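Local coordinates for FHA domain-containing protein DDL (Arabidopsis thaliana, PDB 3VPY), which probably recognises phosphothreonine on partners such as Dicer-like1 through the cleft of its forkhead-associated (FHA) domain, at residues 55-60 / 119-124; 39-44 / 59-64. All coordinates share one frame; numbering follows the deposited sequence.

Contact 1 lies at the loop end of the FHA beta sandwich, partly buried, where a turn at 55-60, leading into one sheet, meets the turn 119-124 between two strands of the other. Contact 2, about 10 Å away between centres, is buried and joins neighbouring strands within one sheet. They share Ser59 and Lys60, so the chain leaves the loops of contact 1 and runs straight into the strand pairing of contact 2. Imidazole, hydroxyl and turn amides carry the first; backbone hydrogen bonds dominate the second, with mostly buried side chains flanking them. They also touch directly: Arg44 NH1 bonds to Cys58 O, and the rings of Phe42 and Phe119 meet in the sandwich interior.

Contact 1: 55-60 / 119-124; sequences HPSCSK and FGNSSR
His55 lays one face of its imidazole against the backbone of Ser122, whose CA sits 3.7 Å from the ring centroid and 17° off the normal, a CH-pi contact. Buried Ser123 N, which has no hydrogen-bonding partner, lies over the same face, while Pro56 CD closes on the opposite one. CG stands anti to the backbone N (chi1 -167°), on the side of the 119-124 turn; His55 CE1 lies 3.4 Å from Asn121 O. Ser57 makes the polar join. Its OG accepts from Asn121 N at 2.9 Å (N-H...O angle 148°) and also pairs with His55 ND1 at 2.8 Å, a bond in which either atom could donate. Ser57 N adds a bond to His55 ND1 of 3.2 Å, approaching from well outside the ring plane. One small hydroxyl therefore links imidazole to turn amide, and CB of Asn121 packs beside it. Two beta turns bring these groups together: type I from His55 to Cys58 and type II' from Phe119 to Ser122. Gly120 suits the second, because its positive phi favours glycine and a CB there would crowd Ser57 OG. Deeper in, Cys58 SG rests 4.0 Å from Phe119 CB. An alanine in place of His55 would probably leave Ser122 CA without its aromatic face and Ser57 OG freer to turn away from Asn121 N. The chemistry implies a locally specified fit, in which a histidine-serine pair within one turn presents an acceptor to the other and so joins the two loops at this end of the FHA sandwich.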
ATOM      1  N   HIS A  55      11.915   8.459  10.619  1.00 15.32           N
ATOM      2  CA  HIS A  55      12.750   7.717  11.575  1.00 15.29           C
ATOM      3  C   HIS A  55      14.163   7.486  11.003  1.00 15.00           C
ATOM      4  O   HIS A  55      14.308   7.163   9.818  1.00 15.39           O
ATOM      5  CB  HIS A  55      12.095   6.387  11.953  1.00 15.21           C
ATOM      6  CG  HIS A  55      12.725   5.738  13.145  1.00 17.15           C
ATOM      7  ND1 HIS A  55      13.739   4.806  13.048  1.00 16.56           N
ATOM      8  CD2 HIS A  55      12.517   5.931  14.469  1.00 17.02           C
ATOM      9  CE1 HIS A  55      14.117   4.442  14.257  1.00 17.77           C
ATOM     10  NE2 HIS A  55      13.390   5.111  15.139  1.00 16.77           N
ATOM     11  N   PRO A  56      15.208   7.701  11.815  1.00 15.16           N
ATOM     12  CA  PRO A  56      16.564   7.609  11.276  1.00 14.85           C
ATOM     13  C   PRO A  56      16.962   6.220  10.740  1.00 14.60           C
ATOM     14  O   PRO A  56      17.957   6.108  10.042  1.00 15.01           O
ATOM     15  CB  PRO A  56      17.455   8.050  12.460  1.00 15.50           C
ATOM     16  CG  PRO A  56      16.607   7.937  13.655  1.00 16.25           C
ATOM     17  CD  PRO A  56      15.196   8.148  13.218  1.00 15.26           C
ATOM     18  N   SER A  57      16.190   5.175  11.029  1.00 13.49           N
ATOM     19  CA  SER A  57      16.548   3.847  10.463  1.00 14.00           C
ATOM     20  C   SER A  57      16.095   3.708   9.015  1.00 14.27           C
ATOM     21  O   SER A  57      16.449   2.737   8.328  1.00 15.16           O
ATOM     22  CB  SER A  57      15.971   2.706  11.303  1.00 13.96           C
ATOM     23  OG  SER A  57      14.566   2.733  11.299  1.00 14.07           O
ATOM     24  N   CYS A  58      15.282   4.644   8.557  1.00 14.17           N
ATOM     25  CA  CYS A  58      14.692   4.554   7.212  1.00 14.23           C
ATOM     26  C   CYS A  58      15.597   5.104   6.118  1.00 13.69           C
ATOM     27  O   CYS A  58      16.305   6.077   6.315  1.00 15.24           O
ATOM     28  CB  CYS A  58      13.375   5.307   7.169  1.00 13.92           C
ATOM     29  SG  CYS A  58      12.119   4.521   8.228  1.00 16.62           S
ATOM     30  N   SER A  59      15.539   4.494   4.940  1.00 13.36           N
ATOM     31  CA  SER A  59      16.371   4.937   3.810  1.00 13.34           C
ATOM     32  C   SER A  59      15.734   6.151   3.130  1.00 13.55           C
ATOM     33  O   SER A  59      14.533   6.415   3.315  1.00 13.47           O
ATOM     34  CB  SER A  59      16.537   3.778   2.815  1.00 14.42           C
ATOM     35  OG  SER A  59      17.087   2.610   3.459  1.00 14.47           O
ATOM     36  N   LYS A  60      16.535   6.904   2.367  1.00 14.08           N
ATOM     37  CA  LYS A  60      16.057   8.098   1.658  1.00 15.28           C
ATOM     38  C   LYS A  60      14.847   7.799   0.767  1.00 14.97           C
ATOM     39  O   LYS A  60      13.837   8.521   0.764  1.00 15.07           O
ATOM     40  CB  LYS A  60      17.203   8.677   0.833  1.00 16.69           C
ATOM     41  CG  LYS A  60      18.261   9.393   1.669  1.00 18.96           C
ATOM     42  CD  LYS A  60      19.448   9.775   0.815  1.00 23.39           C
ATOM     43  CE  LYS A  60      19.369  11.206   0.389  1.00 29.34           C
ATOM     44  NZ  LYS A  60      20.731  11.666   0.018  1.00 29.87           N
ATOM     45  N   PHE A 119       8.438   0.273   8.372  1.00 12.95           N
ATOM     46  CA  PHE A 119       9.663   0.510   7.620  1.00 12.82           C
ATOM     47  C   PHE A 119      10.821   0.551   8.598  1.00 13.77           C
ATOM     48  O   PHE A 119      10.790   1.287   9.591  1.00 14.37           O
ATOM     49  CB  PHE A 119       9.551   1.820   6.810  1.00 12.47           C
ATOM     50  CG  PHE A 119       8.356   1.862   5.900  1.00 12.97           C
ATOM     51  CD1 PHE A 119       8.312   1.055   4.749  1.00 14.77           C
ATOM     52  CD2 PHE A 119       7.268   2.696   6.175  1.00 14.61           C
ATOM     53  CE1 PHE A 119       7.185   1.078   3.875  1.00 14.82           C
ATOM     54  CE2 PHE A 119       6.141   2.724   5.324  1.00 15.84           C
ATOM     55  CZ  PHE A 119       6.105   1.900   4.165  1.00 15.84           C
ATOM     56  N   GLY A 120      11.850  -0.242   8.303  1.00 14.18           N
ATOM     57  CA  GLY A 120      13.033  -0.339   9.120  1.00 15.78           C
ATOM     58  C   GLY A 120      12.734  -0.652  10.573  1.00 16.36           C
ATOM     59  O   GLY A 120      11.952  -1.558  10.876  1.00 17.10           O
ATOM     60  N   ASN A 121      13.337   0.129  11.466  1.00 16.69           N
ATOM     61  CA  ASN A 121      13.137  -0.028  12.908  1.00 17.30           C
ATOM     62  C   ASN A 121      12.335   1.133  13.487  1.00 17.47           C
ATOM     63  O   ASN A 121      12.494   1.513  14.664  1.00 17.41           O
ATOM     64  CB  ASN A 121      14.498  -0.150  13.588  1.00 19.36           C
ATOM     65  CG  ASN A 121      15.332  -1.265  12.995  1.00 20.96           C
ATOM     66  OD1 ASN A 121      16.518  -1.085  12.678  1.00 25.82           O
ATOM     67  ND2 ASN A 121      14.706  -2.440  12.830  1.00 20.21           N
ATOM     68  N   SER A 122      11.475   1.685  12.635  1.00 16.68           N
ATOM     69  CA  SER A 122      10.686   2.853  12.979  1.00 16.71           C
ATOM     70  C   SER A 122       9.765   2.573  14.175  1.00 17.38           C
ATOM     71  O   SER A 122       9.331   1.441  14.386  1.00 18.94           O
ATOM     72  CB  SER A 122       9.887   3.346  11.758  1.00 15.78           C
ATOM     73  OG  SER A 122       9.128   4.483  12.106  1.00 17.89           O
ATOM     74  N   SER A 123       9.512   3.628  14.940  1.00 17.99           N
ATOM     75  CA  SER A 123       8.523   3.670  16.017  1.00 19.87           C
ATOM     76  C   SER A 123       7.104   3.879  15.460  1.00 19.63           C
ATOM     77  O   SER A 123       6.114   3.874  16.222  1.00 21.04           O
ATOM     78  CB  SER A 123       8.884   4.799  16.989  1.00 20.44           C
ATOM     79  OG  SER A 123       9.115   6.021  16.300  1.00 23.15           O
ATOM     80  N   ARG A 124       7.009   4.083  14.148  1.00 17.81           N
ATOM     81  CA  ARG A 124       5.708   4.233  13.479  1.00 17.31           C
ATOM     82  C   ARG A 124       5.294   2.959  12.759  1.00 17.42           C
ATOM     83  O   ARG A 124       6.143   2.148  12.378  1.00 16.66           O
ATOM     84  CB  ARG A 124       5.737   5.371  12.474  1.00 18.06           C
ATOM     85  CG  ARG A 124       5.937   6.683  13.096  1.00 20.21           C
ATOM     86  CD  ARG A 124       5.491   7.777  12.186  1.00 24.98           C
ATOM     87  NE  ARG A 124       5.620   9.006  12.944  1.00 27.28           N
ATOM     88  CZ  ARG A 124       4.941  10.111  12.702  1.00 27.06           C
ATOM     89  NH1 ARG A 124       4.084  10.164  11.685  1.00 26.98           N
ATOM     90  NH2 ARG A 124       5.150  11.158  13.489  1.00 28.79           N
TER

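Contact 2: 39-44 / 59-64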
ATOM      1  N   CYS A  39       1.087   5.507  -7.572  1.00 18.35           N
ATOM      2  CA  CYS A  39       2.246   5.090  -6.792  1.00 17.15           C
ATOM      3  C   CYS A  39       2.543   6.063  -5.650  1.00 16.74           C
ATOM      4  O   CYS A  39       2.452   7.294  -5.808  1.00 16.79           O
ATOM      5  CB  CYS A  39       3.451   4.914  -7.716  1.00 19.57           C
ATOM      6  SG  CYS A  39       4.919   4.300  -6.926  1.00 24.22           S
ATOM      7  N   TYR A  40       2.844   5.498  -4.489  1.00 14.08           N
ATOM      8  CA  TYR A  40       3.259   6.277  -3.325  1.00 14.04           C
ATOM      9  C   TYR A  40       4.657   5.883  -2.858  1.00 13.69           C
ATOM     10  O   TYR A  40       4.893   4.736  -2.476  1.00 13.41           O
ATOM     11  CB  TYR A  40       2.269   6.109  -2.165  1.00 13.51           C
ATOM     12  CG  TYR A  40       0.937   6.796  -2.400  1.00 14.40           C
ATOM     13  CD1 TYR A  40       0.711   8.091  -1.950  1.00 13.38           C
ATOM     14  CD2 TYR A  40      -0.091   6.148  -3.085  1.00 13.85           C
ATOM     15  CE1 TYR A  40      -0.527   8.733  -2.181  1.00 13.57           C
ATOM     16  CE2 TYR A  40      -1.309   6.775  -3.315  1.00 15.29           C
ATOM     17  CZ  TYR A  40      -1.526   8.073  -2.851  1.00 15.46           C
ATOM     18  OH  TYR A  40      -2.737   8.716  -3.056  1.00 16.44           O
ATOM     19  N   LEU A  41       5.573   6.849  -2.886  1.00 13.52           N
ATOM     20  CA  LEU A  41       6.937   6.642  -2.406  1.00 13.94           C
ATOM     21  C   LEU A  41       7.053   6.961  -0.926  1.00 13.25           C
ATOM     22  O   LEU A  41       6.679   8.045  -0.493  1.00 13.56           O
ATOM     23  CB  LEU A  41       7.910   7.522  -3.199  1.00 14.52           C
ATOM     24  CG  LEU A  41       9.364   7.511  -2.732  1.00 14.37           C
ATOM     25  CD1 LEU A  41       9.977   6.104  -2.834  1.00 14.16           C
ATOM     26  CD2 LEU A  41      10.175   8.515  -3.535  1.00 15.99           C
ATOM     27  N   PHE A  42       7.586   6.007  -0.165  1.00 13.26           N
ATOM     28  CA  PHE A  42       7.889   6.191   1.259  1.00 13.42           C
ATOM     29  C   PHE A  42       9.390   6.338   1.423  1.00 13.78           C
ATOM     30  O   PHE A  42      10.165   5.531   0.904  1.00 14.11           O
ATOM     31  CB  PHE A  42       7.455   4.962   2.047  1.00 13.29           C
ATOM     32  CG  PHE A  42       5.965   4.733   2.024  1.00 13.14           C
ATOM     33  CD1 PHE A  42       5.187   5.096   3.128  1.00 13.68           C
ATOM     34  CD2 PHE A  42       5.342   4.189   0.901  1.00 13.83           C
ATOM     35  CE1 PHE A  42       3.794   4.891   3.116  1.00 15.46           C
ATOM     36  CE2 PHE A  42       3.939   4.001   0.853  1.00 14.23           C
ATOM     37  CZ  PHE A  42       3.166   4.347   1.967  1.00 14.71           C
ATOM     38  N   GLY A  43       9.806   7.346   2.174  1.00 13.22           N
ATOM     39  CA  GLY A  43      11.228   7.506   2.406  1.00 13.74           C
ATOM     40  C   GLY A  43      11.565   8.677   3.283  1.00 15.18           C
ATOM     41  O   GLY A  43      10.709   9.521   3.576  1.00 15.09           O
ATOM     42  N   ARG A  44      12.818   8.697   3.721  1.00 15.31           N
ATOM     43  CA  ARG A  44      13.291   9.756   4.624  1.00 17.83           C
ATOM     44  C   ARG A  44      13.531  11.086   3.905  1.00 18.20           C
ATOM     45  O   ARG A  44      13.526  12.155   4.538  1.00 18.47           O
ATOM     46  CB  ARG A  44      14.549   9.280   5.353  1.00 17.53           C
ATOM     47  CG  ARG A  44      14.678   9.774   6.805  1.00 20.12           C
ATOM     48  CD  ARG A  44      16.018   9.351   7.419  1.00 19.74           C
ATOM     49  NE  ARG A  44      17.113  10.127   6.805  1.00 25.09           N
ATOM     50  CZ  ARG A  44      17.962   9.662   5.889  1.00 24.42           C
ATOM     51  NH1 ARG A  44      17.931   8.389   5.494  1.00 20.40           N
ATOM     52  NH2 ARG A  44      18.865  10.478   5.372  1.00 26.04           N
ATOM     53  N   SER A  59      15.539   4.494   4.940  1.00 13.36           N
ATOM     54  CA  SER A  59      16.371   4.937   3.810  1.00 13.34           C
ATOM     55  C   SER A  59      15.734   6.151   3.130  1.00 13.55           C
ATOM     56  O   SER A  59      14.533   6.415   3.315  1.00 13.47           O
ATOM     57  CB  SER A  59      16.537   3.778   2.815  1.00 14.42           C
ATOM     58  OG  SER A  59      17.087   2.610   3.459  1.00 14.47           O
ATOM     59  N   LYS A  60      16.535   6.904   2.367  1.00 14.08           N
ATOM     60  CA  LYS A  60      16.057   8.098   1.658  1.00 15.28           C
ATOM     61  C   LYS A  60      14.847   7.799   0.767  1.00 14.97           C
ATOM     62  O   LYS A  60      13.837   8.521   0.764  1.00 15.07           O
ATOM     63  CB  LYS A  60      17.203   8.677   0.833  1.00 16.69           C
ATOM     64  CG  LYS A  60      18.261   9.393   1.669  1.00 18.96           C
ATOM     65  CD  LYS A  60      19.448   9.775   0.815  1.00 23.39           C
ATOM     66  CE  LYS A  60      19.369  11.206   0.389  1.00 29.34           C
ATOM     67  NZ  LYS A  60      20.731  11.666   0.018  1.00 29.87           N
ATOM     68  N   GLN A  61      14.963   6.706   0.018  1.00 15.16           N
ATOM     69  CA  GLN A  61      13.858   6.121  -0.741  1.00 14.98           C
ATOM     70  C   GLN A  61      13.749   4.653  -0.315  1.00 15.09           C
ATOM     71  O   GLN A  61      14.609   3.817  -0.649  1.00 15.15           O
ATOM     72  CB  GLN A  61      14.123   6.229  -2.252  1.00 16.11           C
ATOM     73  CG  GLN A  61      14.301   7.658  -2.757  1.00 17.30           C
ATOM     74  CD  GLN A  61      14.483   7.730  -4.266  1.00 18.26           C
ATOM     75  OE1 GLN A  61      13.741   7.099  -5.010  1.00 20.39           O
ATOM     76  NE2 GLN A  61      15.449   8.528  -4.717  1.00 21.36           N
ATOM     77  N   HIS A  62      12.706   4.354   0.449  1.00 13.81           N
ATOM     78  CA  HIS A  62      12.667   3.126   1.224  1.00 13.91           C
ATOM     79  C   HIS A  62      11.807   2.080   0.539  1.00 13.19           C
ATOM     80  O   HIS A  62      12.253   0.961   0.325  1.00 13.88           O
ATOM     81  CB  HIS A  62      12.114   3.401   2.626  1.00 13.11           C
ATOM     82  CG  HIS A  62      12.497   2.376   3.642  1.00 13.17           C
ATOM     83  ND1 HIS A  62      11.923   1.127   3.733  1.00 17.47           N
ATOM     84  CD2 HIS A  62      13.422   2.434   4.630  1.00 12.74           C
ATOM     85  CE1 HIS A  62      12.467   0.468   4.742  1.00 11.30           C
ATOM     86  NE2 HIS A  62      13.379   1.239   5.298  1.00 16.61           N
ATOM     87  N   ALA A  63      10.572   2.440   0.208  1.00 12.28           N
ATOM     88  CA  ALA A  63       9.615   1.475  -0.356  1.00 12.38           C
ATOM     89  C   ALA A  63       8.602   2.243  -1.183  1.00 11.79           C
ATOM     90  O   ALA A  63       8.396   3.446  -0.965  1.00 11.88           O
ATOM     91  CB  ALA A  63       8.906   0.729   0.742  1.00 11.87           C
ATOM     92  N   VAL A  64       7.963   1.553  -2.126  1.00 12.18           N
ATOM     93  CA  VAL A  64       6.824   2.133  -2.837  1.00 13.42           C
ATOM     94  C   VAL A  64       5.576   1.248  -2.643  1.00 12.73           C
ATOM     95  O   VAL A  64       5.686   0.031  -2.505  1.00 13.27           O
ATOM     96  CB  VAL A  64       7.151   2.359  -4.354  1.00 14.87           C
ATOM     97  CG1 VAL A  64       7.408   1.035  -5.110  1.00 15.40           C
ATOM     98  CG2 VAL A  64       6.066   3.147  -5.031  1.00 20.49           C
TER
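Phe42 O is gripped by two successive amides: His62 N, at 2.8 Å and in the carbonyl plane, and Ala63 N, at 3.2 Å and tilted out of it. Two residues facing one make a classic beta bulge, at the start of strand 63-73. The hydrogen-bonded pair is completed by Phe42 N giving to Ala63 O at 2.8 Å, and the same oxygen lies at the edge of the Phe42 ring. One residue along, Leu41 opposes Val64 as a non-hydrogen-bonded pair, where Val64 CA makes a CH...O contact of 3.3 Å with Tyr40 O. Leu41 CD1 reaches Ala63 O at 3.6 Å. Beyond the bulge, Arg44 N bonds to Ser59 O at 2.9 Å. Glycine suits the place of Gly43, where a CB on this backbone would fall 2.1 Å from Lys60 O. Arg44 CB lies against Ser59 O, its NH2 meets Lys60 CG where the two side chains cross obliquely, and NH1 bonds to Cys58 O. Gly43-Arg44 and the Ser59/His62 pair match the FHA signature; in relatives such an arginine and serine meet phosphothreonine, and a like role here is probable. Leu41 and Val64 occupy one sheet face, Phe42 and small Ala63 the other, where both meet Phe119 of the second sheet. Strand 39-43 runs between 51-52, parallel to it, and antiparallel 63-73, which in turn borders 79-89.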